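Local coordinates for protein COMB10 (Helicobacter pylori, PDB 2BHV) that is a VirB10-family core subunit of the Com type IV secretion system, its periplasmic domain being the part modelled, at residues P49-T54 / I65-S70; L155-L160 / G219-I224. One frame throughout, in Å; residues are numbered along the deposited sequence.

Contacts 1 and 2 are neighbouring pairings in one mixed beta sheet, their centres about 9 Å apart. Contact 1 joins strands 48-52 and 62-68 within the sheet; contact 2 adds strand 152-156, outermost within this chain, to strand 221-226. The two meet where strand 48-52 runs beside 221-226, with L52 O 2.7 Å from G219 N, a probable hydrogen bond. Both are partly buried, with a phenylalanine bearing on an amide side chain outside. Inside, contact 1 has aliphatic side chains, while contact 2 also buries the hydroxyls of T156 and S220, bonded to M194 O of the second subunit and to R217 O. Contact 1 keeps a regular register through its three strand pairs; contact 2 carries a bulge.

Contact 1. Residues P49-T54 / I65-S70; sequences PAFLIT and IAQVES
A50 and A66 make the close-packed side of this antiparallel pairing: their methyls lie 4.0 Å apart, CB to CB, and L52 CD2 also reaches A66 CB at 4.0 Å. A50, L52, A66 and V68 are all buried on this face. Between the strands, F51 and Q67 exchange two backbone hydrogen bonds; I53 N donates to I65 O at 2.7 Å, and at the other end E69 N donates to P49 O at 2.8 Å.

The other face is more open and carries longer side chains. F51 CG sits between the backbone N and the carbonyl carbon (chi1 64°), and the ring lies side by side with the Q67 side chain, the two pointing the same way. Q67 CB lies over one ring face, toward the rim, in a CH-pi contact 4.0 Å from the centroid, with the amide plane inclined 57° to the ring. E69 CG meets the ring edge in plane, 3.8 Å from F51 CD2, while the E69 carboxylate forms a salt bridge with R221.

The pair sits within the large mixed sheet: strand 87-94 continues it beyond 62-68, through V88 and A66, and strand 221-226 flanks 48-52, through V222 and A50.

Contact 2. Residues L155-L160 / G219-I224; sequences LTNGLL and GSRVFI
N157 CG stands anti to the backbone N (chi1 -167°) and F223 CG anti to its own carbonyl carbon; with CG so placed, N157 CG comes to 3.5 Å from F223 CZ. The site is a classic beta bulge: N157 and G158 together face R221, just past the end of strand 152-156.

Before the bulge the pairing is antiparallel. L155 and F223 form a hydrogen-bonded pair: L155 N reaches F223 O at 2.7 Å, nearly straight at the hydrogen (175°), and F223 N returns to L155 O at 2.8 Å from above the carbonyl plane. Their CB atoms touch. At the bulge, N157 N donates to R221 O, again from above the carbonyl plane, while G158 O receives R221 N at 2.8 Å. R221 is thus gripped through its backbone by two successive residues. G158 has a backbone conformation in which a CB would be jammed against the preceding carbonyl oxygen.

N157 CB lies over one face of the F223 ring, offset toward the rim, in a CH-pi contact. The amide plane is 31° from the ring plane, and N157 OD1 comes to 3.4 Å from F223 CE2. N157 ND2 also meets R221 CG; the arginine chain then bends at chi2, and its NE forms a salt bridge with E69.

L159 CD2 packs on V222 CG2 (3.7 Å); both residues are buried. Here the second subunit bears on the end of the edge strand and the loop after it: T156 OG1 bonds to M194 O and L159 N to Q187 OE1, both of that subunit, so this border of the sheet is part of the interface. Past the bulge, a side chain continues the bonding: S220 OG, also bonded to R217 O, accepts L160 N at 2.9 Å.

Contact 1. Residues P49-T54 / I65-S70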
loop_
_atom_site.group_PDB
_atom_site.type_symbol
_atom_site.label_atom_id
_atom_site.label_comp_id
_atom_site.label_asym_id
_atom_site.label_seq_id
_atom_site.Cartn_x
_atom_site.Cartn_y
_atom_site.Cartn_z
ATOM N N PRO A 49 -10.366 -18.529 25.862
ATOM C CA PRO A 49 -9.020 -18.614 25.332
ATOM C C PRO A 49 -8.764 -19.965 24.659
ATOM O O PRO A 49 -9.118 -21.015 25.193
ATOM C CB PRO A 49 -8.156 -18.446 26.569
ATOM C CG PRO A 49 -8.992 -18.980 27.664
ATOM C CD PRO A 49 -10.399 -18.684 27.321
ATOM N N ALA A 50 -8.164 -19.925 23.480
ATOM C CA ALA A 50 -7.867 -21.131 22.736
ATOM C C ALA A 50 -6.603 -20.932 21.918
ATOM O O ALA A 50 -6.199 -19.801 21.637
ATOM C CB ALA A 50 -9.034 -21.511 21.838
ATOM N N PHE A 51 -5.969 -22.035 21.556
ATOM C CA PHE A 51 -4.856 -22.009 20.635
ATOM C C PHE A 51 -5.181 -22.826 19.394
ATOM O O PHE A 51 -5.932 -23.801 19.475
ATOM C CB PHE A 51 -3.558 -22.495 21.304
ATOM C CG PHE A 51 -3.578 -23.950 21.743
ATOM C CD1 PHE A 51 -3.161 -24.958 20.878
ATOM C CD2 PHE A 51 -3.960 -24.300 23.038
ATOM C CE1 PHE A 51 -3.156 -26.291 21.283
ATOM C CE2 PHE A 51 -3.966 -25.619 23.444
ATOM C CZ PHE A 51 -3.561 -26.617 22.568
ATOM N N LEU A 52 -4.620 -22.418 18.252
ATOM C CA LEU A 52 -4.898 -23.077 16.984
ATOM C C LEU A 52 -4.046 -24.306 16.801
ATOM O O LEU A 52 -2.826 -24.238 16.946
ATOM C CB LEU A 52 -4.632 -22.135 15.831
ATOM C CG LEU A 52 -5.442 -20.849 15.709
ATOM C CD1 LEU A 52 -5.025 -20.116 14.445
ATOM C CD2 LEU A 52 -6.947 -21.127 15.700
ATOM N N ILE A 53 -4.700 -25.424 16.477
ATOM C CA ILE A 53 -4.022 -26.681 16.159
ATOM C C ILE A 53 -3.685 -26.697 14.678
ATOM O O ILE A 53 -2.690 -27.268 14.272
ATOM C CB ILE A 53 -4.897 -27.902 16.532
ATOM C CG1 ILE A 53 -5.070 -27.976 18.048
ATOM C CG2 ILE A 53 -4.291 -29.193 16.021
ATOM C CD1 ILE A 53 -6.301 -28.749 18.482
ATOM N N THR A 54 -4.517 -26.036 13.889
ATOM C CA THR A 54 -4.404 -25.993 12.436
ATOM C C THR A 54 -4.078 -24.572 12.004
ATOM O O THR A 54 -4.607 -23.639 12.582
ATOM C CB THR A 54 -5.743 -26.416 11.820
ATOM O OG1 THR A 54 -5.856 -27.842 11.903
ATOM C CG2 THR A 54 -5.885 -25.969 10.355
ATOM N N ILE A 65 -8.988 -25.845 13.454
ATOM C CA ILE A 65 -9.292 -26.465 14.730
ATOM C C ILE A 65 -8.535 -25.744 15.841
ATOM O O ILE A 65 -7.321 -25.583 15.776
ATOM C CB ILE A 65 -8.933 -27.956 14.730
ATOM C CG1 ILE A 65 -9.606 -28.675 13.564
ATOM C CG2 ILE A 65 -9.324 -28.602 16.055
ATOM C CD1 ILE A 65 -8.991 -30.021 13.249
ATOM N N ALA A 66 -9.265 -25.296 16.854
ATOM C CA ALA A 66 -8.654 -24.708 18.038
ATOM C C ALA A 66 -8.938 -25.570 19.275
ATOM O O ALA A 66 -9.856 -26.399 19.290
ATOM C CB ALA A 66 -9.156 -23.318 18.243
ATOM N N GLN A 67 -8.145 -25.365 20.319
ATOM C CA GLN A 67 -8.348 -26.069 21.561
ATOM C C GLN A 67 -8.509 -25.124 22.741
ATOM O O GLN A 67 -7.684 -24.268 22.965
ATOM C CB GLN A 67 -7.197 -27.008 21.810
ATOM C CG GLN A 67 -7.521 -27.999 22.871
ATOM C CD GLN A 67 -6.386 -28.895 23.176
ATOM O OE1 GLN A 67 -5.814 -28.817 24.252
ATOM N NE2 GLN A 67 -6.046 -29.769 22.236
ATOM N N VAL A 68 -9.582 -25.304 23.500
ATOM C CA VAL A 68 -9.915 -24.411 24.606
ATOM C C VAL A 68 -8.928 -24.599 25.751
ATOM O O VAL A 68 -8.597 -25.725 26.111
ATOM C CB VAL A 68 -11.362 -24.624 25.087
ATOM C CG1 VAL A 68 -11.707 -23.622 26.164
ATOM C CG2 VAL A 68 -12.324 -24.473 23.935
ATOM N N GLU A 69 -8.465 -23.494 26.325
ATOM C CA GLU A 69 -7.349 -23.544 27.275
ATOM C C GLU A 69 -7.725 -23.686 28.744
ATOM O O GLU A 69 -6.867 -23.977 29.567
ATOM C CB GLU A 69 -6.425 -22.348 27.080
ATOM C CG GLU A 69 -5.674 -22.405 25.786
ATOM C CD GLU A 69 -4.659 -21.319 25.669
ATOM O OE1 GLU A 69 -3.707 -21.293 26.461
ATOM O OE2 GLU A 69 -4.806 -20.477 24.768
ATOM N N SER A 70 -8.997 -23.490 29.073
ATOM C CA SER A 70 -9.467 -23.582 30.459
ATOM C C SER A 70 -10.975 -23.737 30.512
ATOM O O SER A 70 -11.671 -23.373 29.561
ATOM C CB SER A 70 -9.056 -22.341 31.249
ATOM O OG SER A 70 -9.433 -21.161 30.568
#

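Contact 2. Residues L155-L160 / G219-I224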
loop_
_atom_site.group_PDB
_atom_site.type_symbol
_atom_site.label_atom_id
_atom_site.label_comp_id
_atom_site.label_asym_id
_atom_site.label_seq_id
_atom_site.Cartn_x
_atom_site.Cartn_y
_atom_site.Cartn_z
ATOM N N LEU A 155 -10.596 -13.106 18.480
ATOM C CA LEU A 155 -9.702 -12.034 18.929
ATOM C C LEU A 155 -8.293 -12.542 19.188
ATOM O O LEU A 155 -8.099 -13.742 19.382
ATOM C CB LEU A 155 -10.264 -11.409 20.198
ATOM C CG LEU A 155 -11.496 -10.488 20.154
ATOM C CD1 LEU A 155 -12.344 -10.576 18.892
ATOM C CD2 LEU A 155 -12.355 -10.698 21.382
ATOM N N THR A 156 -7.314 -11.634 19.204
ATOM C CA THR A 156 -5.919 -12.016 19.431
ATOM C C THR A 156 -5.676 -12.371 20.857
ATOM O O THR A 156 -6.141 -11.669 21.779
ATOM C CB THR A 156 -4.946 -10.880 19.251
ATOM O OG1 THR A 156 -5.532 -9.851 18.466
ATOM C CG2 THR A 156 -3.671 -11.398 18.637
ATOM N N ASN A 157 -4.896 -13.431 21.043
ATOM C CA ASN A 157 -4.200 -13.618 22.290
ATOM C C ASN A 157 -2.728 -13.898 22.022
ATOM O O ASN A 157 -2.061 -14.561 22.806
ATOM C CB ASN A 157 -4.846 -14.728 23.086
ATOM C CG ASN A 157 -4.376 -14.762 24.518
ATOM O OD1 ASN A 157 -3.955 -13.758 25.077
ATOM N ND2 ASN A 157 -4.449 -15.928 25.118
ATOM N N GLY A 158 -2.230 -13.349 20.916
ATOM C CA GLY A 158 -0.875 -13.593 20.453
ATOM C C GLY A 158 -0.889 -14.493 19.238
ATOM O O GLY A 158 -0.746 -15.718 19.359
ATOM N N LEU A 159 -1.080 -13.888 18.068
ATOM C CA LEU A 159 -1.038 -14.618 16.807
ATOM C C LEU A 159 0.393 -14.717 16.293
ATOM O O LEU A 159 1.149 -13.741 16.344
ATOM C CB LEU A 159 -1.907 -13.935 15.749
ATOM C CG LEU A 159 -3.392 -13.738 16.034
ATOM C CD1 LEU A 159 -4.039 -12.850 14.976
ATOM C CD2 LEU A 159 -4.103 -15.073 16.140
ATOM N N LEU A 160 0.759 -15.904 15.809
ATOM C CA LEU A 160 2.006 -16.081 15.091
ATOM C C LEU A 160 1.769 -15.853 13.608
ATOM O O LEU A 160 1.243 -16.730 12.909
ATOM C CB LEU A 160 2.559 -17.468 15.331
ATOM C CG LEU A 160 3.486 -17.617 16.534
ATOM C CD1 LEU A 160 2.702 -17.637 17.841
ATOM C CD2 LEU A 160 4.310 -18.899 16.376
ATOM N N GLY A 219 -0.529 -22.899 16.776
ATOM C CA GLY A 219 0.098 -22.457 18.009
ATOM C C GLY A 219 -0.269 -21.020 18.329
ATOM O O GLY A 219 -0.013 -20.526 19.436
ATOM N N SER A 220 -0.864 -20.336 17.354
ATOM C CA SER A 220 -1.361 -19.002 17.571
ATOM C C SER A 220 -2.393 -19.052 18.666
ATOM O O SER A 220 -3.179 -19.993 18.747
ATOM C CB SER A 220 -1.971 -18.447 16.296
ATOM O OG SER A 220 -0.967 -18.133 15.351
ATOM N N ARG A 221 -2.381 -18.026 19.504
ATOM C CA ARG A 221 -3.252 -17.946 20.654
ATOM C C ARG A 221 -4.376 -16.957 20.395
ATOM O O ARG A 221 -4.160 -15.866 19.877
ATOM C CB ARG A 221 -2.439 -17.497 21.853
ATOM C CG ARG A 221 -2.718 -18.264 23.131
ATOM C CD ARG A 221 -1.841 -19.464 23.205
ATOM N NE ARG A 221 -1.776 -20.038 24.545
ATOM C CZ ARG A 221 -0.643 -20.261 25.215
ATOM N NH1 ARG A 221 0.538 -19.949 24.686
ATOM N NH2 ARG A 221 -0.686 -20.801 26.422
ATOM N N VAL A 222 -5.581 -17.331 20.795
ATOM C CA VAL A 222 -6.781 -16.638 20.363
ATOM C C VAL A 222 -7.834 -16.534 21.492
ATOM O O VAL A 222 -7.870 -17.382 22.374
ATOM C CB VAL A 222 -7.324 -17.371 19.115
ATOM C CG1 VAL A 222 -8.777 -17.777 19.263
ATOM C CG2 VAL A 222 -7.056 -16.562 17.853
ATOM N N PHE A 223 -8.659 -15.488 21.476
ATOM C CA PHE A 223 -9.883 -15.476 22.276
ATOM C C PHE A 223 -11.067 -15.677 21.357
ATOM O O PHE A 223 -11.237 -14.936 20.388
ATOM C CB PHE A 223 -10.077 -14.150 23.025
ATOM C CG PHE A 223 -9.093 -13.922 24.107
ATOM C CD1 PHE A 223 -9.103 -14.706 25.243
ATOM C CD2 PHE A 223 -8.154 -12.919 24.001
ATOM C CE1 PHE A 223 -8.187 -14.501 26.246
ATOM C CE2 PHE A 223 -7.230 -12.713 25.011
ATOM C CZ PHE A 223 -7.245 -13.509 26.129
ATOM N N ILE A 224 -11.885 -16.679 21.655
ATOM C CA ILE A 224 -13.163 -16.823 20.988
ATOM C C ILE A 224 -14.233 -16.171 21.861
ATOM O O ILE A 224 -14.368 -16.511 23.033
ATOM C CB ILE A 224 -13.488 -18.284 20.708
ATOM C CG1 ILE A 224 -12.450 -18.872 19.753
ATOM C CG2 ILE A 224 -14.897 -18.420 20.126
ATOM C CD1 ILE A 224 -12.530 -20.369 19.551
#